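Local coordinates for protein smoothened (Xenopus laevis, PDB 5KZZ) that transduces Hedgehog signals as a Frizzled-family membrane receptor that cellular cholesterol directly activates, represented here by its extracellular cysteine-rich domain, at residues K9-E17 and C80-P88. Numbering follows the deposited sequence.
Sequences KCKKTTTCE and CEGGKVELP
Cys16 and Cys80 are joined by a disulfide, SG to SG 2.0 Å, with a torsion of -77° about the S-S bond. SG of Cys80 lies anti to its backbone N (chi1 -166°), which carries it across to Cys16. The methyl CG2 of Thr14 packs against Cys80 SG at 3.7 Å, while Thr14 OG1 hydrogen-bonds to Ser35 OG. The same methyl touches Val85 CB. Val85 CG1 meets Lys12 CB at 3.8 Å, and Leu87 CD1 reaches that CB too. Beyond CB the Lys12 chain is extended and takes NZ clear of these carbons.

Strand 11-13 runs antiparallel to strand 84-86, the middle strand of a three-stranded sheet in the Frizzled-type cysteine-rich domain. A type I' turn through Gly82 and Gly83, both with positive phi, links strand 84-86 to strand 80-81. Lys12 and Val85 form a hydrogen-bonded pair: Lys12 N to Val85 O and Val85 N to Lys12 O are both 2.8 Å. Thr14 N and Leu87 N extend the ladder to Gly83 O and Cys10 O.

Lys11, Thr13, Lys84 and Glu86 line the other face. Lys11 and Glu86 cross obliquely. Bends at chi3 and chi4 of Lys11 fold NZ back to Glu86 OE1, a long salt bridge of 3.7 Å. Glu86 is poorly ordered, and its modelled OE1 lies 2.7 Å from Cys10 O, another acceptor, so this pairing is doubtful. At the far end, Cys10 is disulfide-bonded to Cys124.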
loop_
_atom_site.group_PDB
_atom_site.type_symbol
_atom_site.label_atom_id
_atom_site.label_comp_id
_atom_site.label_asym_id
_atom_site.label_seq_id
_atom_site.Cartn_x
_atom_site.Cartn_y
_atom_site.Cartn_z
ATOM N N LYS A 9 2.576 13.376 10.681
ATOM C CA LYS A 9 2.843 13.225 9.254
ATOM C C LYS A 9 2.772 11.770 8.811
ATOM O O LYS A 9 2.566 11.483 7.632
ATOM C CB LYS A 9 4.216 13.799 8.895
ATOM C CG LYS A 9 4.240 14.609 7.604
ATOM C CD LYS A 9 2.910 15.296 7.342
ATOM C CE LYS A 9 3.003 16.273 6.180
ATOM N NZ LYS A 9 1.679 16.875 5.859
ATOM N N CYS A 10 2.941 10.854 9.758
ATOM C CA CYS A 10 2.982 9.434 9.433
ATOM C C CYS A 10 1.611 8.776 9.426
ATOM O O CYS A 10 1.461 7.677 8.910
ATOM C CB CYS A 10 3.891 8.692 10.411
ATOM S SG CYS A 10 5.651 9.007 10.160
ATOM N N LYS A 11 0.622 9.447 10.005
ATOM C CA LYS A 11 -0.718 8.897 10.126
ATOM C C LYS A 11 -1.752 9.863 9.570
ATOM O O LYS A 11 -1.524 11.075 9.513
ATOM C CB LYS A 11 -1.018 8.554 11.588
ATOM C CG LYS A 11 -0.283 7.308 12.074
ATOM C CD LYS A 11 -0.237 7.215 13.589
ATOM C CE LYS A 11 0.965 7.964 14.151
ATOM N NZ LYS A 11 2.253 7.301 13.802
ATOM N N LYS A 12 -2.878 9.316 9.134
ATOM C CA LYS A 12 -3.954 10.125 8.597
ATOM C C LYS A 12 -5.261 9.770 9.297
ATOM O O LYS A 12 -5.576 8.594 9.474
ATOM C CB LYS A 12 -4.087 9.919 7.088
ATOM C CG LYS A 12 -5.188 10.754 6.450
ATOM C CD LYS A 12 -5.040 10.804 4.934
ATOM C CE LYS A 12 -6.147 11.649 4.300
ATOM N NZ LYS A 12 -6.099 11.611 2.805
ATOM N N THR A 13 -6.013 10.796 9.695
ATOM C CA THR A 13 -7.300 10.611 10.364
ATOM C C THR A 13 -8.351 10.048 9.412
ATOM O O THR A 13 -8.513 10.540 8.299
ATOM C CB THR A 13 -7.808 11.940 10.957
ATOM O OG1 THR A 13 -6.929 12.340 12.011
ATOM C CG2 THR A 13 -9.208 11.780 11.518
ATOM N N THR A 14 -9.067 9.016 9.856
ATOM C CA THR A 14 -10.024 8.334 9.006
ATOM C C THR A 14 -10.920 7.465 9.876
ATOM O O THR A 14 -10.666 7.303 11.069
ATOM C CB THR A 14 -9.306 7.463 7.929
ATOM O OG1 THR A 14 -10.259 6.931 6.996
ATOM C CG2 THR A 14 -8.544 6.320 8.588
ATOM N N THR A 15 -11.977 6.923 9.291
ATOM C CA THR A 15 -12.815 5.983 10.009
ATOM C C THR A 15 -12.328 4.572 9.708
ATOM O O THR A 15 -12.169 4.211 8.549
ATOM C CB THR A 15 -14.294 6.149 9.628
ATOM O OG1 THR A 15 -14.722 7.464 9.999
ATOM C CG2 THR A 15 -15.159 5.116 10.341
ATOM N N CYS A 16 -12.064 3.789 10.748
ATOM C CA CYS A 16 -11.625 2.402 10.566
ATOM C C CYS A 16 -12.794 1.451 10.321
ATOM O O CYS A 16 -13.834 1.542 10.976
ATOM C CB CYS A 16 -10.836 1.915 11.787
ATOM S SG CYS A 16 -9.355 2.851 12.204
ATOM N N GLU A 17 -12.622 0.520 9.394
ATOM C CA GLU A 17 -13.634 -0.512 9.184
ATOM C C GLU A 17 -12.972 -1.888 9.184
ATOM O O GLU A 17 -11.775 -2.004 8.903
ATOM C CB GLU A 17 -14.411 -0.261 7.885
ATOM C CG GLU A 17 -13.588 -0.201 6.621
ATOM C CD GLU A 17 -14.416 0.267 5.426
ATOM O OE1 GLU A 17 -14.703 -0.544 4.525
ATOM O OE2 GLU A 17 -14.789 1.456 5.396
ATOM N N CYS A 80 -5.451 0.259 10.196
ATOM C CA CYS A 80 -6.185 1.354 10.812
ATOM C C CYS A 80 -6.406 1.006 12.275
ATOM O O CYS A 80 -6.768 -0.123 12.596
ATOM C CB CYS A 80 -7.516 1.581 10.099
ATOM S SG CYS A 80 -8.341 3.137 10.476
ATOM N N GLU A 81 -6.146 1.964 13.157
ATOM C CA GLU A 81 -6.349 1.773 14.587
ATOM C C GLU A 81 -6.546 3.136 15.217
ATOM O O GLU A 81 -5.844 4.078 14.870
ATOM C CB GLU A 81 -5.154 1.036 15.205
ATOM C CG GLU A 81 -5.277 0.721 16.686
ATOM C CD GLU A 81 -4.081 -0.056 17.216
ATOM O OE1 GLU A 81 -3.151 -0.339 16.434
ATOM O OE2 GLU A 81 -4.061 -0.374 18.427
ATOM N N GLY A 82 -7.524 3.252 16.108
ATOM C CA GLY A 82 -7.771 4.512 16.794
ATOM C C GLY A 82 -8.136 5.671 15.885
ATOM O O GLY A 82 -7.785 6.819 16.161
ATOM N N GLY A 83 -8.842 5.377 14.799
ATOM C CA GLY A 83 -9.258 6.398 13.852
ATOM C C GLY A 83 -8.122 6.991 13.039
ATOM O O GLY A 83 -8.244 8.096 12.512
ATOM N N LYS A 84 -7.022 6.249 12.930
ATOM C CA LYS A 84 -5.870 6.698 12.161
ATOM C C LYS A 84 -5.313 5.573 11.306
ATOM O O LYS A 84 -5.207 4.424 11.732
ATOM C CB LYS A 84 -4.770 7.235 13.084
ATOM C CG LYS A 84 -5.071 8.590 13.706
ATOM C CD LYS A 84 -4.245 8.804 14.964
ATOM C CE LYS A 84 -4.205 10.271 15.359
ATOM N NZ LYS A 84 -5.485 10.964 15.059
ATOM N N VAL A 85 -4.944 5.917 10.085
ATOM C CA VAL A 85 -4.283 4.958 9.233
ATOM C C VAL A 85 -2.804 5.324 9.131
ATOM O O VAL A 85 -2.448 6.502 9.139
ATOM C CB VAL A 85 -4.955 4.916 7.845
ATOM C CG1 VAL A 85 -4.756 6.214 7.102
ATOM C CG2 VAL A 85 -4.398 3.815 7.050
ATOM N N GLU A 86 -1.940 4.318 9.091
ATOM C CA GLU A 86 -0.509 4.513 8.885
ATOM C C GLU A 86 -0.217 4.630 7.383
ATOM O O GLU A 86 -0.797 3.890 6.596
ATOM C CB GLU A 86 0.266 3.343 9.513
ATOM C CG GLU A 86 1.789 3.422 9.438
ATOM C CD GLU A 86 2.344 4.833 9.572
ATOM O OE1 GLU A 86 1.967 5.551 10.525
ATOM O OE2 GLU A 86 3.153 5.227 8.708
ATOM N N LEU A 87 0.651 5.568 6.991
ATOM C CA LEU A 87 1.040 5.751 5.581
ATOM C C LEU A 87 2.226 4.860 5.193
ATOM O O LEU A 87 3.026 4.511 6.065
ATOM C CB LEU A 87 1.397 7.219 5.314
ATOM C CG LEU A 87 0.248 8.108 4.845
ATOM C CD1 LEU A 87 -0.826 8.189 5.909
ATOM C CD2 LEU A 87 0.772 9.481 4.511
ATOM N N PRO A 88 2.349 4.495 3.893
ATOM C CA PRO A 88 3.537 3.769 3.423
ATOM C C PRO A 88 4.768 4.645 3.590
ATOM O O PRO A 88 4.684 5.859 3.398
ATOM C CB PRO A 88 3.246 3.503 1.939
ATOM C CG PRO A 88 2.266 4.578 1.551
ATOM C CD PRO A 88 1.421 4.793 2.786
#